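Local coordinates for phycocyanobilin lyase subunit alpha (Nostoc sp. PCC 7120, PDB 5N3U), which probably takes part, together with its beta subunit partner, in attaching the bilin chromophore to the phycocyanin alpha chain, at residues 37-40 with 41-45; 100-103 with 104-108; 166-169 with 170-173; 206-209 with 210-214; 235-238 with 239-242. All coordinates share one frame; numbering follows the deposited sequence.

Contact 1 of 5, residues 37-40 with 41-45; sequences AAWW and LGKYR
The last turn of helix 31-43, which lies in a HEAT-like repeat and closes in a Schellman motif with Arg45 as its C-prime residue, carries two aromatic contacts, each between residues four apart. Trp40 and Tyr44 form an offset stack: the five-membered ring of Trp40 and the Tyr44 ring have centroids 4.1 Å apart and planes inclined at 26°, and Tyr44 CE1 comes 3.3 Å from Trp40 NE1. With CG anti to the backbone N (chi1 -169°), the indole swings beside its own carbonyl carbon, the side on which Tyr44 follows. The backbone ties the same pair, Tyr44 N donating to Trp40 O at 2.9 Å. An alanine in place of Trp40 is likely to leave one face of the Tyr44 ring without its stacking partner and its rotation less firmly fixed. Beside this pair, Lys43 lays CB over the Trp39 six-membered ring, 4.1 Å from its centroid, in a CH-pi contact; its amine reaches on to Glu7 of the second subunit, another copy of this protein, in a salt bridge. Leu41 CD2 meets Trp40 CE3 at 4.0 Å. Trp40 and Leu41 pack against helix 19-25, while Ala38 and Trp39 touch helix 72-83.

Contact 2 of 5, residues 100-103 with 104-108; sequences PDFY and VREAA
The carbonyl oxygen of Asp101 is gripped by two backbone amides: Arg105 N gives a straight bond of 3.2 Å (169° at the hydrogen), and Val104 N a weak, bent one. The side chain of the same aspartate works alongside. Its CG lies anti to the backbone N (chi1 177°), which turns the carboxylate back over the first turn, where OD1 accepts from Tyr103 N at 2.9 Å, met from above the carboxylate plane. Asp101 is thus the N-cap of helix 102-115, within the HEAT repeats, and its OD2 is held by a salt bridge to Arg75 of helix 72-83. Arg105 bends at chi3 to bring its guanidinium back alongside the start of the helix: Phe102 CA sits over one face, 3.8 Å from CZ, and at the edge NH1 makes a weak bond of 3.0 Å to Pro100 O. That nitrogen has a stronger partner in Cys99 O, and NE donates to Gln146. Glu106 extends beside Tyr103, with OE1 3.6 Å from Tyr103 CD1, while its OE2 comes 3.8 Å from Phe102 CZ. A water donates to Tyr103 O at 2.8 Å and, weakly, to Glu106 OE1.

Contact 3 of 5, residues 166-169 with 170-173; sequences LIQP and FLEH
A run of i to i+3 backbone bonds, with one aromatic ring tucked against the chain, makes up this local contact, running from helix 164-167 towards helix 176-190 among the HEAT repeats. Phe170 N donates to Ile167 O at 2.9 Å, Leu171 N to Gln168 O at 3.0 Å and Glu172 N to Pro169 O at 3.0 Å. In each the donor stands well above the carbonyl plane, by 39° to 46°. Phe170 has CG anti to the carbonyl carbon (chi1 -72°), which carries the ring back along the chain; the oxygens of Leu166 and Ile167 both lie at its edge, Leu166 O being 3.3 Å from Phe170 CD1. Leu171 CD1 touches Gln168 CG at 4.2 Å. The Phe170 ring meets Tyr148 and packs on Leu152 of helix 148-157, while Leu171 reaches Tyr195 and Leu198 of helix 193-203. Between the segments the hydrogen bonds are all backbone to backbone, and the side chains add apolar packing; carbonyl oxygens at the ring edge face its C-H groups, probably with mild electrostatic attraction.

Contact 4 of 5, residues 206-209 with 210-214; sequences NDLN and LRRVA
Leu208, Arg211 and Asn209 carry most of this contact, with the leucine placed between two guanidinium groups. Leu208 CG is anti to the backbone N (chi1 -179°), and its methyls part: CD1 lies 3.5 Å from Arg211 NH2, while CD2 stands over one face of the Arg212 guanidinium, 3.8 Å from Arg212 NH2. Arg211, bent at chi3, folds back so that Leu208 CA sits over the centre of its guanidinium at 3.7 Å from CZ; its NH1 donates to Gly205 O. Asn209 is held at both ends of its amide: ND2 donates to the syn lone pair of Asp207 OD1 at 3.2 Å, and OD1 accepts at 2.7 Å from a water that Arg212 NH1, on an extended chain, also binds. Asp207 is the N-cap of the helix. Its O accepts from Arg211 N at 2.9 Å, and its OD1 takes a weak bond of 3.5 Å from Leu210 N. An alanine at Asp207 would probably leave Asn209 ND2 without this acceptor and the first turn without its side-chain cap. Helix 208-221 packs through Leu210 and Val213 on helix 176-190, Leu210 also touching helix 193-203, and Arg212 reaches Asp72 of a beta subunit in a salt bridge.

Contact 5 of 5, residues 235-238 with 239-242; sequences AENS and FKLI
Glu236 and Phe239 lie side by side and point the same way, the carboxylate plane turned 68° from the ring. Glu236 is bent at chi2 (70°), which brings OE1 back to 3.4 Å from Phe239 CD2; the charge of the carboxylate is met chiefly by Arg212, in a salt bridge to OE2. Phe239 also has an edge-to-face partner in Tyr74 of a beta subunit. The other pair, Asn237 and Lys240, is set at a slant: Asn237 OD1 stands 4.0 Å from Lys240 CD. Lys240 stays extended beyond CG and runs back past the helix start, its CE 3.3 Å from Ala235 O, so that the amine can donate to Ala231 O and Ala233 O. Along the backbone, Leu241 N donates to Asn237 O at 2.8 Å and Ile242 N to Ser238 O at 3.2 Å. Glu236 O accepts from Lys240 N at 3.3 Å and, weakly, from Phe239 N. Ser238 OG is hydrogen-bonded to Arg112 NH2 of a beta subunit. With Glu236 at the N-cap position, the whole is the N-terminal start of helix 237-250, which lies against helix 208-221 and at the same time meets neighbouring chains.

Overall arrangement
The five contacts follow one another along a mostly helical chain built from HEAT-type repeats. Contacts 4 and 5 are the one pair that touch: their centres are about 11 Å apart, and Arg212 NH2 bridges to Glu236 OE2 at 3.0 Å, while Arg212 NE packs 3.7 Å from Phe239 CE2. Contacts 2, 4 and 5 all begin helices, whereas contact 1 ends one. Contacts 1 and 3 lie on opposite sides of the chain's centre, about 34 Å apart between centres. Contacts 1, 4 and 5 meet beta-subunit chains, contact 5 two of them, and contacts 1 and 5 also the second copy of this protein; contacts 2 and 3 touch no other chain of the assembly.

Contact 1 of 5, residues 37-40 with 41-45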
loop_
_atom_site.group_PDB
_atom_site.type_symbol
_atom_site.label_atom_id
_atom_site.label_comp_id
_atom_site.label_asym_id
_atom_site.label_seq_id
_atom_site.Cartn_x
_atom_site.Cartn_y
_atom_site.Cartn_z
ATOM N N ALA A 37 -13.387 -14.845 -1.294
ATOM C CA ALA A 37 -12.668 -15.768 -2.161
ATOM C C ALA A 37 -12.768 -15.431 -3.626
ATOM O O ALA A 37 -11.820 -15.533 -4.342
ATOM C CB ALA A 37 -13.181 -17.191 -1.914
ATOM N N ALA A 38 -13.927 -15.073 -4.102
ATOM C CA ALA A 38 -14.082 -14.546 -5.440
ATOM C C ALA A 38 -13.242 -13.318 -5.714
ATOM O O ALA A 38 -12.566 -13.298 -6.755
ATOM C CB ALA A 38 -15.524 -14.204 -5.719
ATOM N N TRP A 39 -13.190 -12.324 -4.795
ATOM C CA TRP A 39 -12.229 -11.230 -4.964
ATOM C C TRP A 39 -10.790 -11.721 -5.028
ATOM O O TRP A 39 -10.014 -11.326 -5.879
ATOM C CB TRP A 39 -12.423 -10.200 -3.769
ATOM C CG TRP A 39 -11.374 -9.185 -3.739
ATOM C CD1 TRP A 39 -11.373 -8.003 -4.381
ATOM C CD2 TRP A 39 -10.176 -9.239 -3.015
ATOM N NE1 TRP A 39 -10.213 -7.379 -4.199
ATOM C CE2 TRP A 39 -9.445 -8.082 -3.356
ATOM C CE3 TRP A 39 -9.615 -10.175 -2.168
ATOM C CZ2 TRP A 39 -8.197 -7.791 -2.825
ATOM C CZ3 TRP A 39 -8.342 -9.900 -1.627
ATOM C CH2 TRP A 39 -7.643 -8.720 -1.984
ATOM N N TRP A 40 -10.418 -12.654 -4.124
ATOM C CA TRP A 40 -9.062 -13.142 -4.076
ATOM C C TRP A 40 -8.631 -13.803 -5.375
ATOM O O TRP A 40 -7.493 -13.618 -5.858
ATOM C CB TRP A 40 -8.907 -14.085 -2.910
ATOM C CG TRP A 40 -7.533 -14.492 -2.549
ATOM C CD1 TRP A 40 -6.731 -13.984 -1.574
ATOM C CD2 TRP A 40 -6.833 -15.628 -3.076
ATOM N NE1 TRP A 40 -5.526 -14.683 -1.513
ATOM C CE2 TRP A 40 -5.566 -15.681 -2.446
ATOM C CE3 TRP A 40 -7.131 -16.558 -4.061
ATOM C CZ2 TRP A 40 -4.616 -16.673 -2.744
ATOM C CZ3 TRP A 40 -6.157 -17.545 -4.382
ATOM C CH2 TRP A 40 -4.926 -17.588 -3.701
ATOM N N LEU A 41 -9.518 -14.577 -5.951
ATOM C CA LEU A 41 -9.171 -15.297 -7.204
ATOM C C LEU A 41 -8.866 -14.329 -8.338
ATOM O O LEU A 41 -7.964 -14.555 -9.088
ATOM C CB LEU A 41 -10.306 -16.220 -7.581
ATOM C CG LEU A 41 -10.488 -17.473 -6.703
ATOM C CD1 LEU A 41 -11.791 -18.152 -6.985
ATOM C CD2 LEU A 41 -9.317 -18.392 -6.928
ATOM N N GLY A 42 -9.564 -13.201 -8.374
ATOM C CA GLY A 42 -9.286 -12.142 -9.391
ATOM C C GLY A 42 -8.097 -11.356 -9.074
ATOM O O GLY A 42 -7.283 -11.084 -9.969
ATOM N N LYS A 43 -7.913 -11.022 -7.807
ATOM C CA LYS A 43 -6.779 -10.239 -7.420
ATOM C C LYS A 43 -5.473 -10.970 -7.721
ATOM O O LYS A 43 -4.518 -10.388 -8.200
ATOM C CB LYS A 43 -6.921 -9.977 -5.940
ATOM C CG LYS A 43 -5.701 -9.338 -5.257
ATOM C CD LYS A 43 -5.323 -8.005 -5.834
ATOM C CE LYS A 43 -4.214 -7.506 -4.909
ATOM N NZ LYS A 43 -3.922 -6.115 -5.208
ATOM N N TYR A 44 -5.420 -12.262 -7.415
ATOM C CA TYR A 44 -4.232 -13.079 -7.639
ATOM C C TYR A 44 -4.251 -13.720 -9.006
ATOM O O TYR A 44 -3.350 -14.502 -9.340
ATOM C CB TYR A 44 -4.077 -14.119 -6.489
ATOM C CG TYR A 44 -3.758 -13.393 -5.223
ATOM C CD1 TYR A 44 -4.768 -12.844 -4.459
ATOM C CD2 TYR A 44 -2.449 -13.212 -4.816
ATOM C CE1 TYR A 44 -4.514 -12.120 -3.307
ATOM C CE2 TYR A 44 -2.167 -12.453 -3.676
ATOM C CZ TYR A 44 -3.212 -11.878 -2.949
ATOM O OH TYR A 44 -3.021 -11.094 -1.804
ATOM N N ARG A 45 -5.220 -13.385 -9.837
ATOM C CA ARG A 45 -5.213 -13.806 -11.271
ATOM C C ARG A 45 -4.976 -15.349 -11.395
ATOM O O ARG A 45 -4.090 -15.795 -12.075
ATOM C CB ARG A 45 -4.213 -13.038 -12.075
ATOM C CG ARG A 45 -4.639 -11.584 -12.208
ATOM C CD ARG A 45 -4.016 -10.975 -13.434
ATOM N NE ARG A 45 -4.237 -9.535 -13.384
ATOM C CZ ARG A 45 -4.977 -8.816 -14.228
ATOM N NH1 ARG A 45 -5.631 -9.359 -15.269
ATOM N NH2 ARG A 45 -5.063 -7.513 -14.014
#

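Contact 2 of 5, residues 100-103 with 104-108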
loop_
_atom_site.group_PDB
_atom_site.type_symbol
_atom_site.label_atom_id
_atom_site.label_comp_id
_atom_site.label_asym_id
_atom_site.label_seq_id
_atom_site.Cartn_x
_atom_site.Cartn_y
_atom_site.Cartn_z
ATOM N N PRO A 100 -31.046 -7.959 -13.100
ATOM C CA PRO A 100 -31.641 -6.777 -12.588
ATOM C C PRO A 100 -30.765 -5.905 -11.740
ATOM O O PRO A 100 -31.049 -4.713 -11.665
ATOM C CB PRO A 100 -32.827 -7.279 -11.703
ATOM C CG PRO A 100 -33.050 -8.641 -12.088
ATOM C CD PRO A 100 -31.765 -9.187 -12.643
ATOM N N ASP A 101 -29.689 -6.443 -11.161
ATOM C CA ASP A 101 -28.805 -5.658 -10.327
ATOM C C ASP A 101 -27.834 -4.854 -11.238
ATOM O O ASP A 101 -27.002 -5.431 -11.959
ATOM C CB ASP A 101 -28.013 -6.630 -9.475
ATOM C CG ASP A 101 -26.978 -5.967 -8.592
ATOM O OD1 ASP A 101 -26.796 -4.725 -8.613
ATOM O OD2 ASP A 101 -26.291 -6.729 -7.840
ATOM N N PHE A 102 -27.934 -3.534 -11.148
ATOM C CA PHE A 102 -27.085 -2.649 -11.919
ATOM C C PHE A 102 -25.607 -3.003 -11.836
ATOM O O PHE A 102 -24.881 -2.986 -12.865
ATOM C CB PHE A 102 -27.337 -1.156 -11.517
ATOM C CG PHE A 102 -26.335 -0.212 -12.101
ATOM C CD1 PHE A 102 -25.126 0.011 -11.465
ATOM C CD2 PHE A 102 -26.583 0.466 -13.317
ATOM C CE1 PHE A 102 -24.170 0.829 -11.992
ATOM C CE2 PHE A 102 -25.631 1.385 -13.829
ATOM C CZ PHE A 102 -24.381 1.493 -13.242
ATOM N N TYR A 103 -25.164 -3.317 -10.626
ATOM C CA TYR A 103 -23.753 -3.505 -10.350
ATOM C C TYR A 103 -23.246 -4.850 -10.942
ATOM O O TYR A 103 -22.103 -4.949 -11.302
ATOM C CB TYR A 103 -23.442 -3.381 -8.872
ATOM C CG TYR A 103 -23.619 -1.979 -8.413
ATOM C CD1 TYR A 103 -22.666 -1.011 -8.773
ATOM C CD2 TYR A 103 -24.752 -1.585 -7.712
ATOM C CE1 TYR A 103 -22.866 0.364 -8.443
ATOM C CE2 TYR A 103 -24.935 -0.255 -7.333
ATOM C CZ TYR A 103 -23.991 0.698 -7.723
ATOM O OH TYR A 103 -24.163 2.014 -7.406
ATOM N N VAL A 104 -24.118 -5.806 -11.124
ATOM C CA VAL A 104 -23.778 -7.022 -11.915
ATOM C C VAL A 104 -23.601 -6.669 -13.398
ATOM O O VAL A 104 -22.678 -7.114 -14.001
ATOM C CB VAL A 104 -24.824 -8.107 -11.745
ATOM C CG1 VAL A 104 -24.557 -9.234 -12.702
ATOM C CG2 VAL A 104 -24.772 -8.639 -10.342
ATOM N N ARG A 105 -24.540 -5.933 -13.949
ATOM C CA ARG A 105 -24.454 -5.467 -15.342
ATOM C C ARG A 105 -23.166 -4.723 -15.579
ATOM O O ARG A 105 -22.454 -4.951 -16.578
ATOM C CB ARG A 105 -25.681 -4.646 -15.764
ATOM C CG ARG A 105 -27.025 -5.355 -15.558
ATOM C CD ARG A 105 -28.180 -4.795 -16.423
ATOM N NE ARG A 105 -28.548 -3.420 -16.127
ATOM C CZ ARG A 105 -29.200 -3.027 -15.050
ATOM N NH1 ARG A 105 -29.563 -3.925 -14.124
ATOM N NH2 ARG A 105 -29.465 -1.750 -14.879
ATOM N N GLU A 106 -22.832 -3.888 -14.649
ATOM C CA GLU A 106 -21.598 -3.060 -14.744
ATOM C C GLU A 106 -20.354 -3.925 -14.719
ATOM O O GLU A 106 -19.445 -3.785 -15.511
ATOM C CB GLU A 106 -21.538 -2.045 -13.585
ATOM C CG GLU A 106 -20.437 -1.027 -13.804
ATOM C CD GLU A 106 -20.468 0.091 -12.776
ATOM O OE1 GLU A 106 -20.469 -0.225 -11.547
ATOM O OE2 GLU A 106 -20.546 1.271 -13.221
ATOM N N ALA A 107 -20.294 -4.818 -13.742
ATOM C CA ALA A 107 -19.175 -5.712 -13.617
ATOM C C ALA A 107 -19.004 -6.582 -14.836
ATOM O O ALA A 107 -17.895 -6.764 -15.298
ATOM C CB ALA A 107 -19.374 -6.608 -12.390
ATOM N N ALA A 108 -20.116 -7.042 -15.399
ATOM C CA ALA A 108 -20.079 -7.896 -16.596
ATOM C C ALA A 108 -19.604 -7.162 -17.812
ATOM O O ALA A 108 -18.766 -7.624 -18.576
ATOM C CB ALA A 108 -21.450 -8.508 -16.896
HETATM O O HOH W 1 -20.000 -3.308 -10.383
#

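Contact 3 of 5, residues 166-169 with 170-173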
loop_
_atom_site.group_PDB
_atom_site.type_symbol
_atom_site.label_atom_id
_atom_site.label_comp_id
_atom_site.label_asym_id
_atom_site.label_seq_id
_atom_site.Cartn_x
_atom_site.Cartn_y
_atom_site.Cartn_z
ATOM N N LEU A 166 -25.059 4.320 -32.788
ATOM C CA LEU A 166 -25.638 4.307 -31.453
ATOM C C LEU A 166 -24.702 4.914 -30.416
ATOM O O LEU A 166 -25.136 5.530 -29.469
ATOM C CB LEU A 166 -25.971 2.906 -31.052
ATOM C CG LEU A 166 -26.791 2.068 -32.013
ATOM C CD1 LEU A 166 -26.952 0.681 -31.379
ATOM C CD2 LEU A 166 -28.155 2.662 -32.293
ATOM N N ILE A 167 -23.411 4.813 -30.673
ATOM C CA ILE A 167 -22.402 5.303 -29.816
ATOM C C ILE A 167 -22.175 6.787 -29.975
ATOM O O ILE A 167 -22.070 7.518 -28.973
ATOM C CB ILE A 167 -21.076 4.542 -30.048
ATOM C CG1 ILE A 167 -21.226 3.103 -29.610
ATOM C CG2 ILE A 167 -19.942 5.223 -29.299
ATOM C CD1 ILE A 167 -20.087 2.248 -30.049
ATOM N N GLN A 168 -22.117 7.259 -31.219
ATOM C CA GLN A 168 -21.766 8.649 -31.501
ATOM C C GLN A 168 -22.545 9.723 -30.745
ATOM O O GLN A 168 -21.953 10.591 -30.194
ATOM C CB GLN A 168 -21.897 8.893 -33.004
ATOM C CG GLN A 168 -21.392 10.264 -33.399
ATOM C CD GLN A 168 -21.037 10.349 -34.922
ATOM O OE1 GLN A 168 -21.169 9.370 -35.665
ATOM N NE2 GLN A 168 -20.490 11.474 -35.336
ATOM N N PRO A 169 -23.888 9.554 -30.560
ATOM C CA PRO A 169 -24.655 10.478 -29.758
ATOM C C PRO A 169 -24.203 10.647 -28.299
ATOM O O PRO A 169 -24.331 11.718 -27.659
ATOM C CB PRO A 169 -26.045 9.879 -29.853
ATOM C CG PRO A 169 -26.060 9.213 -31.132
ATOM C CD PRO A 169 -24.725 8.570 -31.190
ATOM N N PHE A 170 -23.601 9.595 -27.723
ATOM C CA PHE A 170 -23.116 9.685 -26.351
ATOM C C PHE A 170 -21.967 10.607 -26.185
ATOM O O PHE A 170 -21.618 10.984 -25.051
ATOM C CB PHE A 170 -22.791 8.277 -25.772
ATOM C CG PHE A 170 -24.051 7.458 -25.476
ATOM C CD1 PHE A 170 -24.707 6.812 -26.482
ATOM C CD2 PHE A 170 -24.611 7.476 -24.215
ATOM C CE1 PHE A 170 -25.874 6.098 -26.229
ATOM C CE2 PHE A 170 -25.788 6.759 -23.933
ATOM C CZ PHE A 170 -26.392 6.067 -24.929
ATOM N N LEU A 171 -21.367 11.074 -27.292
ATOM C CA LEU A 171 -20.380 12.115 -27.079
ATOM C C LEU A 171 -20.971 13.385 -26.460
ATOM O O LEU A 171 -20.183 14.214 -25.968
ATOM C CB LEU A 171 -19.686 12.499 -28.398
ATOM C CG LEU A 171 -18.805 11.453 -29.058
ATOM C CD1 LEU A 171 -18.683 11.706 -30.572
ATOM C CD2 LEU A 171 -17.403 11.397 -28.401
ATOM N N GLU A 172 -22.298 13.588 -26.583
ATOM C CA GLU A 172 -23.032 14.746 -25.963
ATOM C C GLU A 172 -23.814 14.388 -24.720
ATOM O O GLU A 172 -24.587 15.174 -24.212
ATOM C CB GLU A 172 -23.954 15.448 -27.047
ATOM C CG GLU A 172 -23.049 15.879 -28.213
ATOM C CD GLU A 172 -23.708 16.768 -29.286
ATOM O OE1 GLU A 172 -24.953 16.660 -29.415
ATOM O OE2 GLU A 172 -22.981 17.524 -30.027
ATOM N N HIS A 173 -23.550 13.205 -24.163
ATOM C CA HIS A 173 -24.184 12.878 -22.887
ATOM C C HIS A 173 -23.765 13.913 -21.835
ATOM O O HIS A 173 -22.629 14.370 -21.820
ATOM C CB HIS A 173 -23.769 11.447 -22.449
ATOM C CG HIS A 173 -24.630 10.911 -21.352
ATOM N ND1 HIS A 173 -24.438 11.262 -20.052
ATOM C CD2 HIS A 173 -25.694 10.104 -21.370
ATOM C CE1 HIS A 173 -25.375 10.711 -19.291
ATOM N NE2 HIS A 173 -26.138 9.996 -20.084
#

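Contact 4 of 5, residues 206-209 with 210-214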
loop_
_atom_site.group_PDB
_atom_site.type_symbol
_atom_site.label_atom_id
_atom_site.label_comp_id
_atom_site.label_asym_id
_atom_site.label_seq_id
_atom_site.Cartn_x
_atom_site.Cartn_y
_atom_site.Cartn_z
ATOM N N ASN A 206 -9.449 19.783 -15.109
ATOM C CA ASN A 206 -9.340 19.986 -13.693
ATOM C C ASN A 206 -9.607 18.719 -12.884
ATOM O O ASN A 206 -9.462 18.754 -11.680
ATOM C CB ASN A 206 -10.309 21.099 -13.256
ATOM C CG ASN A 206 -11.792 20.675 -13.303
ATOM O OD1 ASN A 206 -12.147 19.504 -13.124
ATOM N ND2 ASN A 206 -12.671 21.647 -13.528
ATOM N N ASP A 207 -10.031 17.620 -13.506
ATOM C CA ASP A 207 -10.508 16.454 -12.754
ATOM C C ASP A 207 -9.504 15.256 -12.802
ATOM O O ASP A 207 -9.428 14.478 -13.774
ATOM C CB ASP A 207 -11.889 16.082 -13.289
ATOM C CG ASP A 207 -12.530 14.925 -12.562
ATOM O OD1 ASP A 207 -11.872 14.180 -11.825
ATOM O OD2 ASP A 207 -13.740 14.718 -12.759
ATOM N N LEU A 208 -8.830 15.028 -11.693
ATOM C CA LEU A 208 -7.882 13.933 -11.579
ATOM C C LEU A 208 -8.347 12.563 -11.997
ATOM O O LEU A 208 -7.699 11.935 -12.794
ATOM C CB LEU A 208 -7.272 13.862 -10.181
ATOM C CG LEU A 208 -6.238 12.759 -9.928
ATOM C CD1 LEU A 208 -5.061 12.853 -10.872
ATOM C CD2 LEU A 208 -5.753 12.703 -8.498
ATOM N N ASN A 209 -9.485 12.101 -11.478
ATOM C CA ASN A 209 -10.027 10.790 -11.853
ATOM C C ASN A 209 -10.256 10.661 -13.332
ATOM O O ASN A 209 -10.153 9.610 -13.885
ATOM C CB ASN A 209 -11.417 10.536 -11.283
ATOM C CG ASN A 209 -11.527 10.863 -9.846
ATOM O OD1 ASN A 209 -11.054 10.123 -9.005
ATOM N ND2 ASN A 209 -12.166 11.967 -9.545
ATOM N N LEU A 210 -10.598 11.758 -13.945
ATOM C CA LEU A 210 -10.921 11.800 -15.359
ATOM C C LEU A 210 -9.611 11.700 -16.122
ATOM O O LEU A 210 -9.526 11.017 -17.090
ATOM C CB LEU A 210 -11.644 13.080 -15.727
ATOM C CG LEU A 210 -13.101 12.838 -16.080
ATOM C CD1 LEU A 210 -13.834 14.092 -16.480
ATOM C CD2 LEU A 210 -13.176 11.817 -17.177
ATOM N N ARG A 211 -8.599 12.410 -15.658
ATOM C CA ARG A 211 -7.253 12.281 -16.229
ATOM C C ARG A 211 -6.781 10.827 -16.220
ATOM O O ARG A 211 -6.254 10.291 -17.222
ATOM C CB ARG A 211 -6.303 13.217 -15.478
ATOM C CG ARG A 211 -6.666 14.669 -15.575
ATOM C CD ARG A 211 -5.532 15.672 -15.366
ATOM N NE ARG A 211 -5.096 15.710 -13.993
ATOM C CZ ARG A 211 -5.586 16.443 -13.002
ATOM N NH1 ARG A 211 -6.532 17.331 -13.178
ATOM N NH2 ARG A 211 -5.076 16.278 -11.786
ATOM N N ARG A 212 -7.072 10.097 -15.149
ATOM C CA ARG A 212 -6.656 8.718 -15.063
ATOM C C ARG A 212 -7.350 7.871 -16.056
ATOM O O ARG A 212 -6.768 7.016 -16.711
ATOM C CB ARG A 212 -6.841 8.136 -13.631
ATOM C CG ARG A 212 -6.037 8.848 -12.557
ATOM C CD ARG A 212 -6.505 8.272 -11.226
ATOM N NE ARG A 212 -5.697 8.677 -10.102
ATOM C CZ ARG A 212 -6.112 8.650 -8.825
ATOM N NH1 ARG A 212 -7.352 8.318 -8.515
ATOM N NH2 ARG A 212 -5.296 8.963 -7.869
ATOM N N VAL A 213 -8.627 8.083 -16.183
ATOM C CA VAL A 213 -9.419 7.382 -17.183
ATOM C C VAL A 213 -8.909 7.711 -18.611
ATOM O O VAL A 213 -8.729 6.801 -19.425
ATOM C CB VAL A 213 -10.910 7.770 -17.051
ATOM C CG1 VAL A 213 -11.659 7.408 -18.319
ATOM C CG2 VAL A 213 -11.484 7.037 -15.824
ATOM N N ALA A 214 -8.638 8.972 -18.871
ATOM C CA ALA A 214 -8.164 9.360 -20.204
ATOM C C ALA A 214 -6.809 8.661 -20.528
ATOM O O ALA A 214 -6.589 8.176 -21.637
ATOM C CB ALA A 214 -8.044 10.847 -20.256
HETATM O O HOH W 2 -9.750 7.834 -9.741
#

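Contact 5 of 5, residues 235-238 with 239-242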
loop_
_atom_site.group_PDB
_atom_site.type_symbol
_atom_site.label_atom_id
_atom_site.label_comp_id
_atom_site.label_asym_id
_atom_site.label_seq_id
_atom_site.Cartn_x
_atom_site.Cartn_y
_atom_site.Cartn_z
ATOM N N ALA A 235 -0.877 13.404 -13.351
ATOM C CA ALA A 235 -1.361 12.139 -12.769
ATOM C C ALA A 235 -0.199 11.303 -12.345
ATOM O O ALA A 235 0.941 11.623 -12.684
ATOM C CB ALA A 235 -2.128 11.370 -13.814
ATOM N N GLU A 236 -0.474 10.194 -11.702
ATOM C CA GLU A 236 0.611 9.375 -11.184
ATOM C C GLU A 236 1.352 8.697 -12.341
ATOM O O GLU A 236 0.755 8.328 -13.341
ATOM C CB GLU A 236 0.059 8.274 -10.276
ATOM C CG GLU A 236 -0.721 8.746 -9.065
ATOM C CD GLU A 236 -2.125 9.391 -9.357
ATOM O OE1 GLU A 236 -2.741 9.248 -10.442
ATOM O OE2 GLU A 236 -2.620 10.084 -8.460
ATOM N N ASN A 237 2.647 8.439 -12.178
ATOM C CA ASN A 237 3.433 7.765 -13.214
ATOM C C ASN A 237 2.949 6.463 -13.624
ATOM O O ASN A 237 3.062 6.095 -14.772
ATOM C CB ASN A 237 4.887 7.658 -12.741
ATOM C CG ASN A 237 5.551 9.002 -12.678
ATOM O OD1 ASN A 237 5.096 9.952 -13.278
ATOM N ND2 ASN A 237 6.638 9.074 -11.967
ATOM N N SER A 238 2.415 5.683 -12.676
ATOM C CA SER A 238 1.835 4.451 -13.040
ATOM C C SER A 238 0.847 4.504 -14.174
ATOM O O SER A 238 0.830 3.631 -15.027
ATOM C CB SER A 238 1.166 3.801 -11.821
ATOM O OG SER A 238 2.184 3.227 -11.035
ATOM N N PHE A 239 -0.057 5.451 -14.128
ATOM C CA PHE A 239 -1.022 5.596 -15.232
ATOM C C PHE A 239 -0.319 6.107 -16.509
ATOM O O PHE A 239 -0.656 5.700 -17.614
ATOM C CB PHE A 239 -2.071 6.593 -14.853
ATOM C CG PHE A 239 -2.972 6.088 -13.803
ATOM C CD1 PHE A 239 -3.973 5.173 -14.140
ATOM C CD2 PHE A 239 -2.792 6.482 -12.465
ATOM C CE1 PHE A 239 -4.838 4.650 -13.110
ATOM C CE2 PHE A 239 -3.629 5.978 -11.445
ATOM C CZ PHE A 239 -4.623 5.042 -11.772
ATOM N N LYS A 240 0.617 7.016 -16.339
ATOM C CA LYS A 240 1.388 7.460 -17.514
ATOM C C LYS A 240 2.081 6.331 -18.205
ATOM O O LYS A 240 2.056 6.222 -19.443
ATOM C CB LYS A 240 2.365 8.545 -17.154
ATOM C CG LYS A 240 1.701 9.785 -16.626
ATOM C CD LYS A 240 2.774 10.823 -16.448
ATOM C CE LYS A 240 2.323 11.953 -15.658
ATOM N NZ LYS A 240 3.199 13.141 -15.873
ATOM N N LEU A 241 2.693 5.428 -17.434
ATOM C CA LEU A 241 3.409 4.335 -18.039
ATOM C C LEU A 241 2.531 3.367 -18.716
ATOM O O LEU A 241 2.921 2.755 -19.767
ATOM C CB LEU A 241 4.278 3.602 -16.958
ATOM C CG LEU A 241 5.471 4.390 -16.453
ATOM C CD1 LEU A 241 5.939 3.744 -15.156
ATOM C CD2 LEU A 241 6.552 4.289 -17.555
ATOM N N ILE A 242 1.346 3.155 -18.157
ATOM C CA ILE A 242 0.405 2.241 -18.847
ATOM C C ILE A 242 -0.061 2.835 -20.173
ATOM O O ILE A 242 -0.191 2.126 -21.136
ATOM C CB ILE A 242 -0.864 1.960 -17.986
ATOM C CG1 ILE A 242 -0.504 1.158 -16.781
ATOM C CG2 ILE A 242 -1.919 1.202 -18.787
ATOM C CD1 ILE A 242 0.042 -0.191 -17.160
#